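Local coordinates for protein esterase (Alcaligenes sp., PDB 1QLW) that probably hydrolyses carboxylic esters, being a bacterial esterase of the alpha/beta-hydrolase fold, at residues 62-67 with 195-200; 52-57 with 98-103; 225-230 with 314-319. One frame throughout, in Å; residues are numbered along the deposited sequence.

Contact 1: residues 62-67 with 195-200; sequences RYPITL and IKLDGT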
loop_
_atom_site.group_PDB
_atom_site.type_symbol
_atom_site.label_atom_id
_atom_site.label_comp_id
_atom_site.label_asym_id
_atom_site.label_seq_id
_atom_site.Cartn_x
_atom_site.Cartn_y
_atom_site.Cartn_z
ATOM N N ARG A 62 -5.695 25.593 4.710
ATOM C CA ARG A 62 -6.318 25.709 3.395
ATOM C C ARG A 62 -5.769 24.742 2.360
ATOM O O ARG A 62 -6.552 24.221 1.542
ATOM C CB ARG A 62 -6.173 27.144 2.884
ATOM C CG ARG A 62 -6.594 27.396 1.457
ATOM C CD ARG A 62 -8.041 27.103 1.140
ATOM N NE ARG A 62 -8.392 27.255 -0.270
ATOM C CZ ARG A 62 -8.244 26.308 -1.189
ATOM N NH1 ARG A 62 -7.756 25.122 -0.843
ATOM N NH2 ARG A 62 -8.585 26.522 -2.445
ATOM N N TYR A 63 -4.453 24.529 2.338
ATOM C CA TYR A 63 -3.847 23.703 1.316
ATOM C C TYR A 63 -3.316 22.400 1.877
ATOM O O TYR A 63 -2.437 22.404 2.738
ATOM C CB TYR A 63 -2.695 24.470 0.642
ATOM C CG TYR A 63 -3.147 25.775 0.017
ATOM C CD1 TYR A 63 -4.044 25.792 -1.048
ATOM C CD2 TYR A 63 -2.790 26.979 0.586
ATOM C CE1 TYR A 63 -4.483 26.989 -1.603
ATOM C CE2 TYR A 63 -3.204 28.189 0.049
ATOM C CZ TYR A 63 -4.041 28.163 -1.046
ATOM O OH TYR A 63 -4.470 29.366 -1.560
ATOM N N PRO A 64 -3.853 21.269 1.440
ATOM C CA PRO A 64 -3.293 19.983 1.831
ATOM C C PRO A 64 -1.892 19.786 1.272
ATOM O O PRO A 64 -1.548 20.369 0.245
ATOM C CB PRO A 64 -4.222 18.963 1.164
ATOM C CG PRO A 64 -5.521 19.695 1.024
ATOM C CD PRO A 64 -5.056 21.086 0.610
ATOM N N ILE A 65 -1.124 18.906 1.885
ATOM C CA ILE A 65 0.168 18.482 1.385
ATOM C C ILE A 65 0.012 17.084 0.789
ATOM O O ILE A 65 -0.510 16.182 1.441
ATOM C CB ILE A 65 1.247 18.508 2.476
ATOM C CG1 ILE A 65 1.392 19.914 3.077
ATOM C CG2 ILE A 65 2.574 17.998 1.926
ATOM C CD1 ILE A 65 2.248 20.004 4.321
ATOM N N THR A 66 0.457 16.942 -0.455
ATOM C CA THR A 66 0.496 15.647 -1.133
ATOM C C THR A 66 1.933 15.141 -1.071
ATOM O O THR A 66 2.848 15.821 -1.557
ATOM C CB THR A 66 0.000 15.794 -2.575
ATOM O OG1 THR A 66 -1.370 16.212 -2.584
ATOM C CG2 THR A 66 0.103 14.483 -3.329
ATOM N N LEU A 67 2.139 13.975 -0.484
ATOM C CA LEU A 67 3.449 13.369 -0.270
ATOM C C LEU A 67 3.699 12.271 -1.289
ATOM O O LEU A 67 2.888 11.350 -1.406
ATOM C CB LEU A 67 3.581 12.809 1.150
ATOM C CG LEU A 67 3.445 13.809 2.296
ATOM C CD1 LEU A 67 3.412 13.069 3.639
ATOM C CD2 LEU A 67 4.597 14.795 2.288
ATOM N N ILE A 195 -6.211 19.333 -9.144
ATOM C CA ILE A 195 -7.438 19.983 -9.619
ATOM C C ILE A 195 -8.596 19.595 -8.725
ATOM O O ILE A 195 -9.413 20.430 -8.337
ATOM C CB ILE A 195 -7.671 19.633 -11.093
ATOM C CG1 ILE A 195 -6.584 20.295 -11.955
ATOM C CG2 ILE A 195 -9.052 20.053 -11.565
ATOM C CD1 ILE A 195 -6.524 19.758 -13.372
ATOM N N LYS A 196 -8.702 18.327 -8.356
ATOM C CA LYS A 196 -9.754 17.840 -7.476
ATOM C C LYS A 196 -9.718 18.583 -6.144
ATOM O O LYS A 196 -10.757 18.972 -5.612
ATOM C CB LYS A 196 -9.604 16.337 -7.214
ATOM C CG LYS A 196 -10.488 15.740 -6.140
ATOM C CD LYS A 196 -10.202 14.269 -5.886
ATOM C CE LYS A 196 -11.035 13.638 -4.793
ATOM N NZ LYS A 196 -12.495 13.704 -5.048
ATOM N N LEU A 197 -8.523 18.735 -5.587
ATOM C CA LEU A 197 -8.367 19.389 -4.293
ATOM C C LEU A 197 -8.489 20.904 -4.385
ATOM O O LEU A 197 -8.761 21.541 -3.369
ATOM C CB LEU A 197 -7.012 19.023 -3.682
ATOM C CG LEU A 197 -6.817 17.536 -3.365
ATOM C CD1 LEU A 197 -5.456 17.303 -2.746
ATOM C CD2 LEU A 197 -7.935 16.994 -2.482
ATOM N N ASP A 198 -8.254 21.473 -5.558
ATOM C CA ASP A 198 -8.288 22.906 -5.764
ATOM C C ASP A 198 -7.230 23.587 -4.909
ATOM O O ASP A 198 -7.472 24.605 -4.271
ATOM C CB ASP A 198 -9.681 23.487 -5.545
ATOM C CG ASP A 198 -9.816 24.906 -6.079
ATOM O OD1 ASP A 198 -9.163 25.219 -7.095
ATOM O OD2 ASP A 198 -10.554 25.684 -5.446
ATOM N N GLY A 199 -5.999 23.061 -4.968
ATOM C CA GLY A 199 -4.878 23.698 -4.305
ATOM C C GLY A 199 -4.190 22.778 -3.323
ATOM O O GLY A 199 -4.709 22.514 -2.236
ATOM N N THR A 200 -3.020 22.288 -3.687
ATOM C CA THR A 200 -2.232 21.433 -2.819
ATOM C C THR A 200 -0.761 21.774 -2.984
ATOM O O THR A 200 -0.311 22.241 -4.039
ATOM C CB THR A 200 -2.473 19.931 -3.141
ATOM O OG1 THR A 200 -1.742 19.088 -2.243
ATOM C CG2 THR A 200 -2.090 19.553 -4.562
HETATM O O HOH W 1 -7.336 22.563 -1.520
#
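Residues 195-200 leave the end of helix 185-197 and turn into strand 200-205, the parallel neighbour of strand 65-68 in the alpha/beta-hydrolase sheet. Asp198, with positive phi, is the first residue after the helix. Residues 62-67 lead into strand 65-68. The outer end of the contact belongs to Arg62. Its CG is anti to the backbone N, and a bend at chi2 (61°) brings the guanidinium to the helix end. Arg62 NH2 donates to Asp198 O at 2.9 Å, nearly along the C=O axis and in the guanidinium plane. The same NH2 lies 3.7 Å from Asp198 OD2, a long salt bridge. NH1 uses a water lying in the guanidinium plane; this water donates to Leu197 O and Gly199 O. The Tyr63 ring lies against the arginine, with Arg62 CG over one face and Gly199 O at its edge. A side chain on Gly199 would clash with this ring, and its backbone angles also call for glycine. Further in, Thr200 OG1 is anti to its backbone N (chi1 -177°). It donates to Pro64 O at 2.8 Å from above the carbonyl plane, and accepts from Thr66 OG1 at 2.9 Å. Pro64 CB and Leu197 CD1 add a loose apolar touch. Thr66 also packs on Leu190 and Leu193 of helix 185-197, while Pro64, Thr66 and Leu197 all meet Tyr100 of strand 99-103.

Contact 2: residues 52-57 with 98-103; sequences VRYQIP and STYVID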
loop_
_atom_site.group_PDB
_atom_site.type_symbol
_atom_site.label_atom_id
_atom_site.label_comp_id
_atom_site.label_asym_id
_atom_site.label_seq_id
_atom_site.Cartn_x
_atom_site.Cartn_y
_atom_site.Cartn_z
ATOM N N VAL A 52 -4.380 6.798 -3.329
ATOM C CA VAL A 52 -4.281 7.970 -2.483
ATOM C C VAL A 52 -4.936 7.685 -1.131
ATOM O O VAL A 52 -6.121 7.342 -1.089
ATOM C CB VAL A 52 -4.964 9.200 -3.114
ATOM C CG1 VAL A 52 -4.714 10.438 -2.260
ATOM C CG2 VAL A 52 -4.507 9.420 -4.555
ATOM N N ARG A 53 -4.199 7.868 -0.044
ATOM C CA ARG A 53 -4.733 7.766 1.315
ATOM C C ARG A 53 -4.730 9.169 1.896
ATOM O O ARG A 53 -3.688 9.839 1.877
ATOM C CB ARG A 53 -3.868 6.850 2.176
ATOM C CG ARG A 53 -4.313 6.771 3.628
ATOM C CD ARG A 53 -5.617 6.080 3.771
ATOM N NE ARG A 53 -5.850 5.696 5.162
ATOM C CZ ARG A 53 -6.984 5.178 5.603
ATOM N NH1 ARG A 53 -7.947 5.029 4.704
ATOM N NH2 ARG A 53 -7.151 4.822 6.870
ATOM N N TYR A 54 -5.858 9.655 2.396
ATOM C CA TYR A 54 -5.960 11.005 2.940
ATOM C C TYR A 54 -6.350 10.955 4.419
ATOM O O TYR A 54 -7.101 10.094 4.894
ATOM C CB TYR A 54 -6.952 11.861 2.136
ATOM C CG TYR A 54 -8.413 11.505 2.240
ATOM C CD1 TYR A 54 -9.213 12.059 3.237
ATOM C CD2 TYR A 54 -9.021 10.631 1.340
ATOM C CE1 TYR A 54 -10.555 11.745 3.339
ATOM C CE2 TYR A 54 -10.370 10.327 1.448
ATOM C CZ TYR A 54 -11.137 10.867 2.451
ATOM O OH TYR A 54 -12.466 10.520 2.547
ATOM N N GLN A 55 -5.820 11.942 5.145
ATOM C CA GLN A 55 -6.173 12.177 6.541
ATOM C C GLN A 55 -6.345 13.686 6.692
ATOM O O GLN A 55 -5.505 14.455 6.222
ATOM C CB GLN A 55 -5.145 11.580 7.484
ATOM C CG GLN A 55 -5.216 10.058 7.473
ATOM C CD GLN A 55 -4.468 9.302 8.516
ATOM O OE1 GLN A 55 -5.028 8.658 9.413
ATOM N NE2 GLN A 55 -3.160 9.364 8.386
ATOM N N ILE A 56 -7.422 14.086 7.362
ATOM C CA ILE A 56 -7.806 15.494 7.454
ATOM C C ILE A 56 -7.928 15.860 8.929
ATOM O O ILE A 56 -8.791 15.314 9.626
ATOM C CB ILE A 56 -9.178 15.712 6.775
ATOM C CG1 ILE A 56 -9.162 15.245 5.325
ATOM C CG2 ILE A 56 -9.602 17.171 6.901
ATOM C CD1 ILE A 56 -10.295 15.509 4.415
ATOM N N PRO A 57 -7.069 16.737 9.420
ATOM C CA PRO A 57 -7.146 17.171 10.811
ATOM C C PRO A 57 -8.350 18.079 10.985
ATOM O O PRO A 57 -8.935 18.567 10.006
ATOM C CB PRO A 57 -5.814 17.886 11.046
ATOM C CG PRO A 57 -5.489 18.463 9.712
ATOM C CD PRO A 57 -5.994 17.453 8.700
ATOM N N SER A 98 -3.871 18.771 6.186
ATOM C CA SER A 98 -4.354 17.561 5.555
ATOM C C SER A 98 -3.258 16.921 4.719
ATOM O O SER A 98 -2.468 17.648 4.112
ATOM C CB SER A 98 -5.541 17.873 4.663
ATOM O OG SER A 98 -6.612 18.332 5.472
ATOM N N THR A 99 -3.216 15.600 4.725
ATOM C CA THR A 99 -2.196 14.885 3.984
ATOM C C THR A 99 -2.826 13.909 2.993
ATOM O O THR A 99 -3.830 13.251 3.286
ATOM C CB THR A 99 -1.238 14.071 4.856
ATOM O OG1 THR A 99 -1.978 13.066 5.536
ATOM C CG2 THR A 99 -0.500 14.983 5.821
ATOM N N TYR A 100 -2.229 13.867 1.814
ATOM C CA TYR A 100 -2.624 12.945 0.740
ATOM C C TYR A 100 -1.365 12.156 0.396
ATOM O O TYR A 100 -0.444 12.735 -0.176
ATOM C CB TYR A 100 -3.209 13.681 -0.456
ATOM C CG TYR A 100 -4.572 14.260 -0.174
ATOM C CD1 TYR A 100 -4.750 15.369 0.631
ATOM C CD2 TYR A 100 -5.721 13.672 -0.689
ATOM C CE1 TYR A 100 -6.007 15.839 0.954
ATOM C CE2 TYR A 100 -6.981 14.153 -0.404
ATOM C CZ TYR A 100 -7.128 15.234 0.425
ATOM O OH TYR A 100 -8.369 15.720 0.733
ATOM N N VAL A 101 -1.290 10.908 0.815
ATOM C CA VAL A 101 -0.077 10.096 0.669
ATOM C C VAL A 101 -0.347 9.073 -0.424
ATOM O O VAL A 101 -1.245 8.228 -0.281
ATOM C CB VAL A 101 0.323 9.416 1.982
ATOM C CG1 VAL A 101 1.554 8.535 1.764
ATOM C CG2 VAL A 101 0.593 10.427 3.095
ATOM N N ILE A 102 0.428 9.144 -1.499
ATOM C CA ILE A 102 0.189 8.305 -2.664
ATOM C C ILE A 102 1.104 7.091 -2.703
ATOM O O ILE A 102 2.159 7.051 -2.070
ATOM C CB ILE A 102 0.317 9.105 -3.980
ATOM C CG1 ILE A 102 1.751 9.489 -4.320
ATOM C CG2 ILE A 102 -0.576 10.340 -3.923
ATOM C CD1 ILE A 102 2.223 9.315 -5.707
ATOM N N ASP A 103 0.667 6.092 -3.489
ATOM C CA ASP A 103 1.598 5.139 -4.085
ATOM C C ASP A 103 1.650 5.490 -5.579
ATOM O O ASP A 103 0.611 5.607 -6.223
ATOM C CB ASP A 103 1.209 3.674 -3.924
ATOM C CG ASP A 103 1.433 3.150 -2.512
ATOM O OD1 ASP A 103 2.185 3.800 -1.736
ATOM O OD2 ASP A 103 0.935 2.038 -2.204
HETATM O O HOH W 2 -2.813 10.602 4.478
#
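Strands 43-57 and 99-103 pair antiparallel here, within the mixed central sheet of the alpha/beta-hydrolase fold. Four backbone hydrogen bonds join them. Arg53 and Val101 form one hydrogen-bonded pair, and Gln55 and Thr99 the next. The straightest bond runs from Val101 N to Arg53 O, 2.8 Å long with 173° at the hydrogen. Tyr54 and Tyr100 form the non-hydrogen-bonded pair between them; next to it Tyr54 CA lies 3.1 Å from Thr99 O, a CA-H...O contact.

The side chains of Val52, Tyr54, Tyr100 and Ile102 share one face of the sheet. Tyr54 CB sits over one face of the Tyr100 ring, 3.7 Å from its centroid, in a CH-pi contact. Tyr54 CG takes the crowded position between backbone N and carbonyl carbon (chi1 69°), whereas Tyr100 CG is anti to its carbonyl carbon. The two rings lie nearly parallel, 21° apart, but are offset enough, with centroids 5.8 Å apart, that little of one ring lies over the other. Val52 CG1 meets the Tyr100 ring at its edge, 3.7 Å from Tyr100 CD2.

Arg53, Gln55, Thr99 and Val101 point to the other face, where helix 88-94 packs on Gln55, Thr99 and Val101, and its Asp89 hydrogen-bonds to Thr99 OG1. Arg53 NH1 hydrogen-bonds to Ser20 OG of its own chain. This face also takes part in the dimer interface: Arg53 NH2 forms a salt bridge with Asp89 of the second subunit, and Gln55 OE1 hydrogen-bonds to Gln18 of the second subunit. One water bridges the strands, donating to Arg53 O and to Thr99 OG1, each at 2.8 Å.

Contact 3: residues 225-230 with 314-319; sequences AIVSVE and LDWIGR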
loop_
_atom_site.group_PDB
_atom_site.type_symbol
_atom_site.label_atom_id
_atom_site.label_comp_id
_atom_site.label_asym_id
_atom_site.label_seq_id
_atom_site.Cartn_x
_atom_site.Cartn_y
_atom_site.Cartn_z
ATOM N N ALA A 225 2.292 25.128 -4.353
ATOM C CA ALA A 225 3.708 25.228 -4.084
ATOM C C ALA A 225 4.319 23.843 -4.300
ATOM O O ALA A 225 3.587 22.850 -4.297
ATOM C CB ALA A 225 3.987 25.687 -2.656
ATOM N N ILE A 226 5.626 23.804 -4.491
ATOM C CA ILE A 226 6.346 22.552 -4.683
ATOM C C ILE A 226 7.508 22.488 -3.709
ATOM O O ILE A 226 8.282 23.440 -3.638
ATOM C CB ILE A 226 6.848 22.396 -6.130
ATOM C CG1 ILE A 226 5.683 22.376 -7.112
ATOM C CG2 ILE A 226 7.774 21.204 -6.268
ATOM C CD1 ILE A 226 6.084 22.502 -8.557
ATOM N N VAL A 227 7.626 21.349 -3.039
ATOM C CA VAL A 227 8.758 21.029 -2.195
ATOM C C VAL A 227 9.390 19.754 -2.759
ATOM O O VAL A 227 8.672 18.768 -2.916
ATOM C CB VAL A 227 8.394 20.835 -0.720
ATOM C CG1 VAL A 227 9.609 20.442 0.109
ATOM C CG2 VAL A 227 7.702 22.070 -0.155
ATOM N N SER A 228 10.673 19.778 -3.079
ATOM C CA SER A 228 11.320 18.588 -3.647
ATOM C C SER A 228 12.522 18.258 -2.774
ATOM O O SER A 228 13.433 19.080 -2.658
ATOM C CB SER A 228 11.651 18.879 -5.108
ATOM O OG SER A 228 12.157 17.809 -5.851
ATOM N N VAL A 229 12.518 17.068 -2.189
ATOM C CA VAL A 229 13.591 16.592 -1.325
ATOM C C VAL A 229 14.592 15.785 -2.140
ATOM O O VAL A 229 14.219 14.728 -2.686
ATOM C CB VAL A 229 13.015 15.753 -0.174
ATOM C CG1 VAL A 229 14.156 15.252 0.690
ATOM C CG2 VAL A 229 12.024 16.582 0.622
ATOM N N GLU A 230 15.807 16.302 -2.272
ATOM C CA GLU A 230 16.873 15.629 -2.998
ATOM C C GLU A 230 16.409 15.007 -4.304
ATOM O O GLU A 230 16.500 13.789 -4.509
ATOM C CB GLU A 230 17.610 14.614 -2.139
ATOM C CG GLU A 230 18.333 15.299 -0.987
ATOM C CD GLU A 230 19.413 14.492 -0.339
ATOM O OE1 GLU A 230 19.597 13.294 -0.661
ATOM O OE2 GLU A 230 20.112 15.080 0.535
ATOM N N LEU A 314 7.887 23.145 6.867
ATOM C CA LEU A 314 6.570 23.690 7.185
ATOM C C LEU A 314 6.601 25.200 7.381
ATOM O O LEU A 314 5.676 25.907 6.984
ATOM C CB LEU A 314 5.967 22.993 8.401
ATOM C CG LEU A 314 5.661 21.506 8.230
ATOM C CD1 LEU A 314 5.186 20.918 9.545
ATOM C CD2 LEU A 314 4.630 21.278 7.131
ATOM N N ASP A 315 7.690 25.699 7.968
ATOM C CA ASP A 315 7.858 27.152 8.111
ATOM C C ASP A 315 7.868 27.801 6.731
ATOM O O ASP A 315 7.218 28.822 6.489
ATOM C CB ASP A 315 9.140 27.493 8.860
ATOM C CG ASP A 315 9.472 28.971 8.865
ATOM O OD1 ASP A 315 8.852 29.729 9.638
ATOM O OD2 ASP A 315 10.352 29.394 8.084
ATOM N N TRP A 316 8.590 27.205 5.784
ATOM C CA TRP A 316 8.633 27.712 4.420
ATOM C C TRP A 316 7.258 27.634 3.775
ATOM O O TRP A 316 6.815 28.602 3.145
ATOM C CB TRP A 316 9.691 26.967 3.604
ATOM C CG TRP A 316 9.772 27.461 2.184
ATOM C CD1 TRP A 316 10.591 28.428 1.702
ATOM C CD2 TRP A 316 8.991 27.016 1.072
ATOM N NE1 TRP A 316 10.374 28.618 0.364
ATOM C CE2 TRP A 316 9.385 27.776 -0.053
ATOM C CE3 TRP A 316 7.995 26.036 0.920
ATOM C CZ2 TRP A 316 8.809 27.588 -1.303
ATOM C CZ3 TRP A 316 7.440 25.875 -0.327
ATOM C CH2 TRP A 316 7.848 26.637 -1.426
ATOM N N ILE A 317 6.560 26.509 3.949
ATOM C CA ILE A 317 5.231 26.385 3.349
ATOM C C ILE A 317 4.305 27.465 3.888
ATOM O O ILE A 317 3.603 28.125 3.124
ATOM C CB ILE A 317 4.625 24.998 3.599
ATOM C CG1 ILE A 317 5.411 23.941 2.815
ATOM C CG2 ILE A 317 3.153 24.993 3.208
ATOM C CD1 ILE A 317 5.017 22.508 3.113
ATOM N N GLY A 318 4.360 27.723 5.194
ATOM C CA GLY A 318 3.516 28.753 5.796
ATOM C C GLY A 318 3.803 30.136 5.243
ATOM O O GLY A 318 2.888 30.946 5.077
ATOM N N ARG A 319 5.054 30.449 4.937
ATOM C CA ARG A 319 5.431 31.743 4.390
ATOM C C ARG A 319 5.096 31.873 2.914
ATOM O O ARG A 319 5.033 32.991 2.397
ATOM C CB ARG A 319 6.923 32.010 4.609
ATOM C CG ARG A 319 7.313 32.252 6.055
ATOM C CD ARG A 319 8.800 32.577 6.166
ATOM N NE ARG A 319 9.589 31.354 6.232
ATOM C CZ ARG A 319 10.611 31.016 5.468
ATOM N NH1 ARG A 319 11.021 31.830 4.508
ATOM N NH2 ARG A 319 11.219 29.855 5.650
#
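Helix 306-319 packs here on strand 223-229, a helix-on-sheet layer of the alpha/beta-hydrolase fold. The short segments run nearly antiparallel, at 163°, with axes 10.0 Å apart at closest approach. No hydrogen bond crosses, and the contact is buried and almost wholly apolar. Its tight part is the six-membered ring of Trp316. Trp316 CG is anti to the backbone N (chi1 -180°), which carries the indole out from the helix toward the strand. Its CZ3 meets Val227 CG2 at 3.8 Å, the two side chains reaching tip to tip. Trp316 CH2 lies 4.2 Å from Ala225 CB and 3.9 Å from Ile226 O. Ile317 CG1 is anti to the carbonyl carbon, and it touches the same Val227 CG2 at 4.2 Å. An alanine in place of Trp316 would remove the indole and would probably cost the contact most of its apolar packing on Ala225 and Val227. Leu249 of strand 248-252 also packs on Trp316, and Val201 of strand 200-205 on Ile317, so the helix spans several strands. The other side of the helix is exposed. Asp315 and Arg319, one turn apart, form a salt bridge there without touching the strand. Arg319 grips side-on, with NE and NH2 both donating to Asp315 OD2, at 2.8 Å and 2.6 Å.

How the contacts relate
All three contacts reach the same sheet but differ in burial. Contacts 2 and 3 are buried, while contact 1 runs from exposed Arg62 and Asp198 to buried Thr66 and Thr200. Contact 2 joins two strands through the backbone, contact 3 a helix to a strand through apolar side chains, and contact 1 a helix end and strand start through polar groups and water. Only contact 2 is touched by the second subunit. Contacts 1 and 2 touch: strands 65-68 and 99-103 are neighbours, with Leu67 N probably bonded to Tyr100 O. Ile65 of contact 1 packs on Leu314 and Ile317 of contact 3. Contacts 2 and 3 do not meet; their nearest atoms are about 8 Å apart.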